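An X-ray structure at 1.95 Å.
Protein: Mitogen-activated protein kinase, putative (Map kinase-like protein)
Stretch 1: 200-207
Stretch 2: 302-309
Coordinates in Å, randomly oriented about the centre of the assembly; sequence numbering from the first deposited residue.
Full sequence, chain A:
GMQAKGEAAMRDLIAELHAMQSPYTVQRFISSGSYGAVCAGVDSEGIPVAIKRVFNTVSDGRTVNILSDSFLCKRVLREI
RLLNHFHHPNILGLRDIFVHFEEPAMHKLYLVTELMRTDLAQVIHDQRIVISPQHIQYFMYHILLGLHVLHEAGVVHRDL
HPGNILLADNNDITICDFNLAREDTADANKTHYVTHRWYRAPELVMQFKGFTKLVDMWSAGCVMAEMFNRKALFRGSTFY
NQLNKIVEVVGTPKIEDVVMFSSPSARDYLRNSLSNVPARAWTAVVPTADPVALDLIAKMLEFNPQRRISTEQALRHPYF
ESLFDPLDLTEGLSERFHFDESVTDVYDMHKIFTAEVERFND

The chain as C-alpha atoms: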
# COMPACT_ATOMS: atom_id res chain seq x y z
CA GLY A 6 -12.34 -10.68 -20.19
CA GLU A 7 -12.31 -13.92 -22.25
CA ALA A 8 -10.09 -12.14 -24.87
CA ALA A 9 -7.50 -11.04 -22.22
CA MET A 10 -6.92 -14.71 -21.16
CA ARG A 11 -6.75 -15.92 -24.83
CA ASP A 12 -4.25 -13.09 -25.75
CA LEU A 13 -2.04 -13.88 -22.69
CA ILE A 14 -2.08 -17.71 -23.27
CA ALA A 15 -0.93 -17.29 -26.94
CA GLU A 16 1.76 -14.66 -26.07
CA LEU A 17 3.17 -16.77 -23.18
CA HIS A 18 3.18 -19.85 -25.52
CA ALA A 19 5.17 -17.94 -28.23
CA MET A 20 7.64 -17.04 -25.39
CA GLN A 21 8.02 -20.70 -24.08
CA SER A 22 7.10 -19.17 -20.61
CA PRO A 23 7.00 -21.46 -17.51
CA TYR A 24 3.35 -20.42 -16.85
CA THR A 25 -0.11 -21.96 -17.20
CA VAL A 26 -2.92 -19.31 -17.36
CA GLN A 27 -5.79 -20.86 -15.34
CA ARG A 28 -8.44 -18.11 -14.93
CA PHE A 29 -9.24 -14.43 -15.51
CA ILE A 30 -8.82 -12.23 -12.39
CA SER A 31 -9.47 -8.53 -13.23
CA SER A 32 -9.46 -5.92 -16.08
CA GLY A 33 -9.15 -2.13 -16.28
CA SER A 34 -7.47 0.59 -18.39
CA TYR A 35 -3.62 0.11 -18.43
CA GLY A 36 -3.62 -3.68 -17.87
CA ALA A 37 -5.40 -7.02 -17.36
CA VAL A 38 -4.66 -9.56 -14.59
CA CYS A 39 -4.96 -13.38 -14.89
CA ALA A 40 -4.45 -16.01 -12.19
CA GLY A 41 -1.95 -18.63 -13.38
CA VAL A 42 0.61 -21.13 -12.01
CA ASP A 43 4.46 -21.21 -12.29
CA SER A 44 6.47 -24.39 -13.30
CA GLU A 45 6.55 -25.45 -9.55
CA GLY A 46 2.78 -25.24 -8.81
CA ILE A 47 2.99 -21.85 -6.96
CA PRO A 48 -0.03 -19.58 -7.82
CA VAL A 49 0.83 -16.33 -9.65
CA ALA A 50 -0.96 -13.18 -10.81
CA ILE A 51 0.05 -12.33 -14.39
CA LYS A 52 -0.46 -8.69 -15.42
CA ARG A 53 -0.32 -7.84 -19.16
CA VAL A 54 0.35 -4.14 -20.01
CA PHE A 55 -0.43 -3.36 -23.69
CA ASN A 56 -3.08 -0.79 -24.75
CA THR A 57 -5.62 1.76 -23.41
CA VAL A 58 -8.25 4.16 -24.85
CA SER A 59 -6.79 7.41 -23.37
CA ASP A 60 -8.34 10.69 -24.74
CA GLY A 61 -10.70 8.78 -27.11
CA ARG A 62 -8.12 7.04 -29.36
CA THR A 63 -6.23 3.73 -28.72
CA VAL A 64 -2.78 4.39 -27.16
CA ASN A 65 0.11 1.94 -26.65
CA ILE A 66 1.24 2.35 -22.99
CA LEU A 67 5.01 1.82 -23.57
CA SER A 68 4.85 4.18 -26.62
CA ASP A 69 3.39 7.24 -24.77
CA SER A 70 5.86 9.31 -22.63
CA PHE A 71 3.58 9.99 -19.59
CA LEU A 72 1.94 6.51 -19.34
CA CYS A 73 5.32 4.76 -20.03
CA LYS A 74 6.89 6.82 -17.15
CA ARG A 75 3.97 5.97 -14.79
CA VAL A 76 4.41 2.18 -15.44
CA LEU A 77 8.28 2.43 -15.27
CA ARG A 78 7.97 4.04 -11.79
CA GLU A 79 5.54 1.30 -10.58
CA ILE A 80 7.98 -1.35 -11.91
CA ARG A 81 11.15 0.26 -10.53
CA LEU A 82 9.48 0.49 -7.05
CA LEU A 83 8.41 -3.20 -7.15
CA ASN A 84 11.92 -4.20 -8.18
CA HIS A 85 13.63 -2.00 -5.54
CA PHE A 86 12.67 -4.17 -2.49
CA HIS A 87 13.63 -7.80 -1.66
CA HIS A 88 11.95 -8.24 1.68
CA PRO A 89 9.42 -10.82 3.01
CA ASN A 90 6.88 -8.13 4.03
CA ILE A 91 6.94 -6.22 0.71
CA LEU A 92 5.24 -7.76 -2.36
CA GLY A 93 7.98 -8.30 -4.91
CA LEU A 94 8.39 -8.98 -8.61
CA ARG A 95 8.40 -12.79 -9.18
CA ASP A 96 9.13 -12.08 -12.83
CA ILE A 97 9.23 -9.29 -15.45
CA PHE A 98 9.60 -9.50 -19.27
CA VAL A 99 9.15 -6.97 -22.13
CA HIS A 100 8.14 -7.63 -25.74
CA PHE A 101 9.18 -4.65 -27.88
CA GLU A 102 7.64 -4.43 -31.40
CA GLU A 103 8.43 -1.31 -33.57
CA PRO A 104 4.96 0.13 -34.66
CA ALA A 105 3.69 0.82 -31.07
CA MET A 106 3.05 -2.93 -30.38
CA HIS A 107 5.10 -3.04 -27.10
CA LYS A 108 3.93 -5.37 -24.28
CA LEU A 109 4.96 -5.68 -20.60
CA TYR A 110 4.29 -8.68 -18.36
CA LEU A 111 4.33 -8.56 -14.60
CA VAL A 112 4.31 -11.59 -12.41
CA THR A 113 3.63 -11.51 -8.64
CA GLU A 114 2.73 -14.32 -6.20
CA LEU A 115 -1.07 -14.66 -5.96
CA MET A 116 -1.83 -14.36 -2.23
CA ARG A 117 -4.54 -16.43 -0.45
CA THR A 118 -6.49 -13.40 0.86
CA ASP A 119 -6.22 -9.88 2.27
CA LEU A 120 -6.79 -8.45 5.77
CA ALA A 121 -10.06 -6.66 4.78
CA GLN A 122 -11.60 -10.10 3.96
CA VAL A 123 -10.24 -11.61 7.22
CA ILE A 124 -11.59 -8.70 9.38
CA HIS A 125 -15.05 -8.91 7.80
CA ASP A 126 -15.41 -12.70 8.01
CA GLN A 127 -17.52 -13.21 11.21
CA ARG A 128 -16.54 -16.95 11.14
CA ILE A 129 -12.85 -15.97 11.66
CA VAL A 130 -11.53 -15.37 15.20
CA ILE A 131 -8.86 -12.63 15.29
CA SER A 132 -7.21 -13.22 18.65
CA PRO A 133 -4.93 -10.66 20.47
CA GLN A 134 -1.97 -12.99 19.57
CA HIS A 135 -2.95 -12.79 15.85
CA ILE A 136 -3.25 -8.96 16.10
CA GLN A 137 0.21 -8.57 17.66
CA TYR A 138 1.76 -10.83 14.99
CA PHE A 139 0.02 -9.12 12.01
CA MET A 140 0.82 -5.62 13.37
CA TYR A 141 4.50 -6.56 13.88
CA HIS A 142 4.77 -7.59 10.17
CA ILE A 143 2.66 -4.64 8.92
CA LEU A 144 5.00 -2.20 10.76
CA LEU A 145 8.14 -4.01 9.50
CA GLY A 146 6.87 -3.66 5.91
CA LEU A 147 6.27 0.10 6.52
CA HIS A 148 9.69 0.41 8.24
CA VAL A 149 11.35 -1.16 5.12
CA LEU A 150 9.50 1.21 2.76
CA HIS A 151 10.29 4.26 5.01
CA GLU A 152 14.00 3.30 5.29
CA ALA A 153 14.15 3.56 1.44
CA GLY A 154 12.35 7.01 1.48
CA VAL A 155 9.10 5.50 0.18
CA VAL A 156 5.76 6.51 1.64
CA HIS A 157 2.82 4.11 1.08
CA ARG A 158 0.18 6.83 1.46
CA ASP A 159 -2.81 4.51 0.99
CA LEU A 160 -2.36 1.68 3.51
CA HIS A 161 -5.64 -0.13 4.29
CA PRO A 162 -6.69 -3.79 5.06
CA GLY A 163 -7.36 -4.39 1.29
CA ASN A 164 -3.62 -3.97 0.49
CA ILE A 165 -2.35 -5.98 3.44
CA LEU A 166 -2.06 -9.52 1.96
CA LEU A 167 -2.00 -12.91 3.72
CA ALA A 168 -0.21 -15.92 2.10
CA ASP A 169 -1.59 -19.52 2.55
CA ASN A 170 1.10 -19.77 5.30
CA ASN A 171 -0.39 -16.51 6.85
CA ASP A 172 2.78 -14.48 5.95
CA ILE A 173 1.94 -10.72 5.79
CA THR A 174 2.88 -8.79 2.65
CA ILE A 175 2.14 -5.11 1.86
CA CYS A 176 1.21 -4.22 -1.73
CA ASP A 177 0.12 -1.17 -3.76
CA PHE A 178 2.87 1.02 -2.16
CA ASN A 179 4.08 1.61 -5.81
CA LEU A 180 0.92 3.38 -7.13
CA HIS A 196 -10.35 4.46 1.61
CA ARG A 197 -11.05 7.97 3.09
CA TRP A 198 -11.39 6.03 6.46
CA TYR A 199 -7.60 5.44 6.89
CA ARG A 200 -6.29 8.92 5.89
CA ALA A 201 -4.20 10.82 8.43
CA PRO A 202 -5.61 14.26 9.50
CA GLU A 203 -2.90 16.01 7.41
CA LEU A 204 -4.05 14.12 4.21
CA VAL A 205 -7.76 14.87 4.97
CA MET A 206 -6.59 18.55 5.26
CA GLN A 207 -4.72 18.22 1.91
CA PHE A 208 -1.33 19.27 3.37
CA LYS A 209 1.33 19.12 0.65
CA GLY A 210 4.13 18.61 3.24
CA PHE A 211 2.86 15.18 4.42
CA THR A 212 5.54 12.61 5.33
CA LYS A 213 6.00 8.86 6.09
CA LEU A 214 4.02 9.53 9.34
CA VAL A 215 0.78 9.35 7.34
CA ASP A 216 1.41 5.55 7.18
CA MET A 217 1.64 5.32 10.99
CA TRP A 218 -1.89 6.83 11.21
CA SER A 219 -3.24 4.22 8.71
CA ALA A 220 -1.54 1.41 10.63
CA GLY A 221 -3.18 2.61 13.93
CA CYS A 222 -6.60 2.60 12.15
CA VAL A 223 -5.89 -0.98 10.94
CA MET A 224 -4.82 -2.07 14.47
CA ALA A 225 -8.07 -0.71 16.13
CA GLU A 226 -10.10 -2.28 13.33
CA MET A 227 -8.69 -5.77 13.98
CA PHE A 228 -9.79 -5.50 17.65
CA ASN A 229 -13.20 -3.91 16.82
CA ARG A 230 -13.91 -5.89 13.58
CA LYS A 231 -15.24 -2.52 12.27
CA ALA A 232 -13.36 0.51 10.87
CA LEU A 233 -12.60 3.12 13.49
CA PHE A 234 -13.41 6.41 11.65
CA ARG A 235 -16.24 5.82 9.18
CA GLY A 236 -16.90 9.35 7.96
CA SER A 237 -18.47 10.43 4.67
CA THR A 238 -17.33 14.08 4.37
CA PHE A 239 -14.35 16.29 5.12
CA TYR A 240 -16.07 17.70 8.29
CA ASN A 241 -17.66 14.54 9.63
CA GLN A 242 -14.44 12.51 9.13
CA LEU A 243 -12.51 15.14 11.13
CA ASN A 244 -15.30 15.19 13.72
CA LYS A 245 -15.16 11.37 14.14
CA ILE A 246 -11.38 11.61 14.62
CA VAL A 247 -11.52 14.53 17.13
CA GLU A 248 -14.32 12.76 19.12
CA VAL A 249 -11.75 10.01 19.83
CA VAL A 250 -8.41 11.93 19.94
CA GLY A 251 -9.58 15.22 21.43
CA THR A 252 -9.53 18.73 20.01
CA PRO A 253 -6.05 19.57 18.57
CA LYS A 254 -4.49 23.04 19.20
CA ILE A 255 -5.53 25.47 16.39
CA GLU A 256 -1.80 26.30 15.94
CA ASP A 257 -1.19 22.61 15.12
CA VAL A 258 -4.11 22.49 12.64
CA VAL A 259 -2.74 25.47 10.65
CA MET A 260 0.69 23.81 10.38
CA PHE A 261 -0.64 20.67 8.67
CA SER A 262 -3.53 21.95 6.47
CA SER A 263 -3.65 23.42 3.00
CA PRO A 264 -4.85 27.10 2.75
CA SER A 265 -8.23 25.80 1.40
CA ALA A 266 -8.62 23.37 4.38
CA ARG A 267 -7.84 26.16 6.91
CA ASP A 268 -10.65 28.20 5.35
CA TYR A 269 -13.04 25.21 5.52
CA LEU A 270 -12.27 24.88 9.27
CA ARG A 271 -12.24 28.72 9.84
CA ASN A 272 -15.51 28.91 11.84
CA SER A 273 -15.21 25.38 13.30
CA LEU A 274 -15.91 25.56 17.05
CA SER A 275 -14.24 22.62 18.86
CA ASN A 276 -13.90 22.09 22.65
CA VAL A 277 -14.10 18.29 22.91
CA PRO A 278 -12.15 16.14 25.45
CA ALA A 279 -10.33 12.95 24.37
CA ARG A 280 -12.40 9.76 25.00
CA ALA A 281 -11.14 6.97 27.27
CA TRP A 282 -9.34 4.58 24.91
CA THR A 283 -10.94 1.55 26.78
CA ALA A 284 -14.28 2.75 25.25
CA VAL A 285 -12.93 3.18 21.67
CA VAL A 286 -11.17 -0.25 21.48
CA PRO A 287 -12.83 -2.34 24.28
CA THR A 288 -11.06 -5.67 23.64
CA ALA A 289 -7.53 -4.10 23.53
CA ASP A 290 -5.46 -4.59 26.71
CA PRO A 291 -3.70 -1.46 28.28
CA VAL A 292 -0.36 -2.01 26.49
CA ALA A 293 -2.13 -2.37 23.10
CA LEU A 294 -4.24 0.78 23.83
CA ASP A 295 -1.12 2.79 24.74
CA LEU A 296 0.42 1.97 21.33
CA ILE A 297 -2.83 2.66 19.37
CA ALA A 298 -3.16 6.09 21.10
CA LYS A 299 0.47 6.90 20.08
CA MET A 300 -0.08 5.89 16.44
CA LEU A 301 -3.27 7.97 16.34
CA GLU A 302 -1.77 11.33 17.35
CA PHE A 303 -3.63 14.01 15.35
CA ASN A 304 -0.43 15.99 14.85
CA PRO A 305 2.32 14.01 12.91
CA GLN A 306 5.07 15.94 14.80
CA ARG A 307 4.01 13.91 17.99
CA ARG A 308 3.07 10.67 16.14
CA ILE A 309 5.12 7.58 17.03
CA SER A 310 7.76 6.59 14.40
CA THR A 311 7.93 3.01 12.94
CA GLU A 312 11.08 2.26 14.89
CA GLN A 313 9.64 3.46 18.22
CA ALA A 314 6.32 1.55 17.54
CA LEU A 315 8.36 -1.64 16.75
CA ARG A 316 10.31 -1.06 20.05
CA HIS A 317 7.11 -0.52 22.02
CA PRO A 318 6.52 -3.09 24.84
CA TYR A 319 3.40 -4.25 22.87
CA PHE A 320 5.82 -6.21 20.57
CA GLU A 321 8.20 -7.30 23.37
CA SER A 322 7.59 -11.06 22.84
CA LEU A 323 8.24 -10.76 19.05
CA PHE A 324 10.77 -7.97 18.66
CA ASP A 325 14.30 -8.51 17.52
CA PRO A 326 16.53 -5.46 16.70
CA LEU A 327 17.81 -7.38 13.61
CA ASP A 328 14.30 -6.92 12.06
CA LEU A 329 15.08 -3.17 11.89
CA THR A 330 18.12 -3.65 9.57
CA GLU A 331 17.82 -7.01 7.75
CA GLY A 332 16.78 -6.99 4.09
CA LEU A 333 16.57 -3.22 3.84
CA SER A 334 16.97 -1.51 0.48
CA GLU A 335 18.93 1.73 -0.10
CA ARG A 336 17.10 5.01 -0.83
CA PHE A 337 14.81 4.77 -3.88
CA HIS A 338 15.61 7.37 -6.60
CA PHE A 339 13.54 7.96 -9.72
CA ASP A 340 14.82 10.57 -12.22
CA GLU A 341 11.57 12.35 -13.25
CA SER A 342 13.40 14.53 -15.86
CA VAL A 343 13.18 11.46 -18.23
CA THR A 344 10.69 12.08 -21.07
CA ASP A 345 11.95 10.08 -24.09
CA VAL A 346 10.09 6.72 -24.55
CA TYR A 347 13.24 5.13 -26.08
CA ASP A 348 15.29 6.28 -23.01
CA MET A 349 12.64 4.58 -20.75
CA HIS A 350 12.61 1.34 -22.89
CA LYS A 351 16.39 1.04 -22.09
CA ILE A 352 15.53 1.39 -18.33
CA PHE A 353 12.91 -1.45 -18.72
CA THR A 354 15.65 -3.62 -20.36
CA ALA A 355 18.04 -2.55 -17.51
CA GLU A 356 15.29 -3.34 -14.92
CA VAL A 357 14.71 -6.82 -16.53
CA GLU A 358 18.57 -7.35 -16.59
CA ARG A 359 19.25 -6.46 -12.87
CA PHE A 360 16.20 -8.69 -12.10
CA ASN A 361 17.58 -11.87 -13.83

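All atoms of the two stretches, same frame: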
# COMPACT_ATOMS: atom_id res chain seq x y z
N ARG A 200 -7.13 7.76 6.20
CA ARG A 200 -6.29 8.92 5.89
C ARG A 200 -6.00 9.72 7.14
O ARG A 200 -6.92 10.10 7.87
CB ARG A 200 -6.96 9.83 4.83
CG ARG A 200 -7.26 9.12 3.52
CD ARG A 200 -6.55 9.73 2.34
NE ARG A 200 -6.99 9.13 1.07
CZ ARG A 200 -6.55 7.97 0.58
NH1 ARG A 200 -5.66 7.25 1.26
NH2 ARG A 200 -7.03 7.50 -0.56
N ALA A 201 -4.73 10.04 7.32
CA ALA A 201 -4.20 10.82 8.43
C ALA A 201 -4.85 12.20 8.37
O ALA A 201 -5.18 12.65 7.27
CB ALA A 201 -2.69 10.93 8.29
N PRO A 202 -5.02 12.89 9.52
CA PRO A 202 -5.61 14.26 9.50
C PRO A 202 -4.94 15.21 8.51
O PRO A 202 -5.65 15.88 7.76
CB PRO A 202 -5.44 14.73 10.95
CG PRO A 202 -5.50 13.43 11.73
CD PRO A 202 -4.73 12.45 10.90
N GLU A 203 -3.60 15.17 8.40
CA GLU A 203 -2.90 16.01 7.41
C GLU A 203 -3.25 15.67 5.94
O GLU A 203 -3.24 16.58 5.13
CB GLU A 203 -1.35 16.05 7.65
CG GLU A 203 -0.64 14.69 7.57
CD GLU A 203 -0.56 13.83 8.83
OE1 GLU A 203 0.41 13.05 8.92
OE2 GLU A 203 -1.45 13.92 9.71
N LEU A 204 -3.62 14.40 5.60
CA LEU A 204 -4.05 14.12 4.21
C LEU A 204 -5.50 14.56 4.03
O LEU A 204 -5.86 15.03 2.95
CB LEU A 204 -3.92 12.63 3.84
CG LEU A 204 -2.45 12.07 3.79
CD1 LEU A 204 -2.47 10.64 3.39
CD2 LEU A 204 -1.59 12.84 2.73
N VAL A 205 -6.34 14.42 5.08
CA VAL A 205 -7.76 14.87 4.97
C VAL A 205 -7.72 16.40 4.74
O VAL A 205 -8.56 16.94 4.02
CB VAL A 205 -8.58 14.50 6.26
CG1 VAL A 205 -9.99 15.11 6.22
CG2 VAL A 205 -8.63 12.96 6.49
N MET A 206 -6.75 17.10 5.40
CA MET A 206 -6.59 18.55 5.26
C MET A 206 -5.69 18.95 4.08
O MET A 206 -5.26 20.10 3.98
CB MET A 206 -6.16 19.18 6.58
CG MET A 206 -7.16 18.92 7.72
SD MET A 206 -6.72 19.79 9.23
CE MET A 206 -5.16 18.95 9.68
N GLN A 207 -5.43 17.99 3.18
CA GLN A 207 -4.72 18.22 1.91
C GLN A 207 -3.37 18.93 2.05
O GLN A 207 -3.00 19.71 1.18
CB GLN A 207 -5.65 19.02 0.92
CG GLN A 207 -6.98 18.34 0.65
CD GLN A 207 -8.08 19.27 0.16
OE1 GLN A 207 -8.03 20.52 0.27
NE2 GLN A 207 -9.13 18.64 -0.34
N GLU A 302 -1.95 9.94 16.94
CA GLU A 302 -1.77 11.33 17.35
C GLU A 302 -2.23 12.17 16.17
O GLU A 302 -1.76 11.94 15.06
CB GLU A 302 -0.29 11.68 17.66
CG GLU A 302 0.07 11.32 19.08
CD GLU A 302 -0.47 12.22 20.17
OE1 GLU A 302 -1.00 13.32 19.87
OE2 GLU A 302 -0.29 11.85 21.35
N PHE A 303 -3.10 13.14 16.42
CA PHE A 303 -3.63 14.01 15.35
C PHE A 303 -2.48 14.73 14.64
O PHE A 303 -2.42 14.79 13.41
CB PHE A 303 -4.58 15.05 15.99
CG PHE A 303 -5.36 15.86 14.97
CD1 PHE A 303 -6.64 15.48 14.60
CD2 PHE A 303 -4.79 16.98 14.36
CE1 PHE A 303 -7.37 16.23 13.66
CE2 PHE A 303 -5.51 17.71 13.40
CZ PHE A 303 -6.80 17.36 13.08
N ASN A 304 -1.55 15.25 15.42
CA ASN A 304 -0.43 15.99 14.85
C ASN A 304 0.73 15.02 14.53
O ASN A 304 1.28 14.43 15.47
CB ASN A 304 0.02 17.09 15.85
CG ASN A 304 1.21 17.91 15.40
OD1 ASN A 304 1.78 17.65 14.36
ND2 ASN A 304 1.57 18.97 16.15
N PRO A 305 1.18 14.91 13.24
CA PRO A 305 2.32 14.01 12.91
C PRO A 305 3.63 14.32 13.64
O PRO A 305 4.42 13.41 13.87
CB PRO A 305 2.50 14.21 11.40
CG PRO A 305 1.91 15.51 11.14
CD PRO A 305 0.70 15.58 12.02
N GLN A 306 3.84 15.58 14.06
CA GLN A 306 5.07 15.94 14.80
C GLN A 306 5.17 15.15 16.13
O GLN A 306 6.26 15.00 16.62
CB GLN A 306 5.07 17.44 15.17
CG GLN A 306 4.96 18.30 13.93
CD GLN A 306 4.77 19.75 14.19
OE1 GLN A 306 4.07 20.18 15.12
NE2 GLN A 306 5.35 20.56 13.32
N ARG A 307 4.03 14.66 16.71
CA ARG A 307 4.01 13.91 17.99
C ARG A 307 3.68 12.44 17.77
O ARG A 307 3.52 11.71 18.76
CB ARG A 307 2.87 14.46 18.93
CG ARG A 307 3.03 15.84 19.44
CD ARG A 307 1.86 16.30 20.32
NE ARG A 307 1.37 17.60 19.83
CZ ARG A 307 1.85 18.78 20.20
NH1 ARG A 307 2.76 18.87 21.15
NH2 ARG A 307 1.38 19.89 19.65
N ARG A 308 3.46 12.04 16.52
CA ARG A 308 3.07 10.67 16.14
C ARG A 308 4.27 9.71 16.20
O ARG A 308 5.40 10.02 15.75
CB ARG A 308 2.36 10.65 14.77
CG ARG A 308 1.55 9.34 14.51
CD ARG A 308 0.82 9.40 13.15
NE ARG A 308 -0.04 10.61 13.10
CZ ARG A 308 -0.24 11.37 12.02
NH1 ARG A 308 0.28 11.02 10.85
NH2 ARG A 308 -1.03 12.44 12.09
N ILE A 309 4.04 8.55 16.79
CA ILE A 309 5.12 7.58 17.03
C ILE A 309 5.74 7.11 15.69
O ILE A 309 5.01 6.87 14.75
CB ILE A 309 4.65 6.41 17.94
CG1 ILE A 309 5.85 5.54 18.46
CG2 ILE A 309 3.60 5.50 17.19
CD1 ILE A 309 5.43 4.49 19.57

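A buried, two-pronged salt bridge between Glu203 and Arg308, flanked by a small apolar cluster around the ring of Phe303, joins these two stretches, which lie about a hundred residues apart in sequence. Glu203 is the second residue of a short, one-turn helix and points toward the second stretch; its chi1 in the p well and chi2 in the m well bring the carboxylate to the edge of the Arg308 guanidinium, near its plane. The two groups then pair tooth for tooth: Arg308 NH1 donates to Glu203 OE1 at 2.8 Å, and Arg308 NH2 donates to Glu203 OE2 at 2.8 Å, the latter almost linear.

Arginine suits this place because its planar head carries several donors. While two nitrogens hold the glutamate, Arg308 NE reaches the backbone Glu302 O at 2.9 Å and Arg308 NH2 reaches the same Glu302 O at 3.1 Å, with a weak further bond from Arg308 NH2 to Phe303 O at 3.0 Å. Arg308 therefore ties its own loop together as it binds the helix, and NH1 is also hydrogen-bonded elsewhere in the structure. Such extensive pairing compensates for burying both charges.

Beside the ion pair, Pro202 turns the CB edge of its ring onto one face of Phe303. Pro202 CB lies 3.6 Å from the centroid of the Phe303 ring, only 13° off the normal, a CH-pi contact that suits a compact, rigid proline and a flat aromatic surface. One helical turn on from Pro202, Met206, with chi2 t and chi3 m, brings its terminal methyl, Met206 CE, to 3.9 Å from Phe303 CE2. Pro305 adds an apolar neighbour to the carboxylate, with Pro305 CB 3.4 Å from Glu203 OE1, while the small Ala201 side chain fits near the guanidinium, Ala201 CB being 3.9 Å from Arg308 NH1. Together the two stretches bury 276 Å².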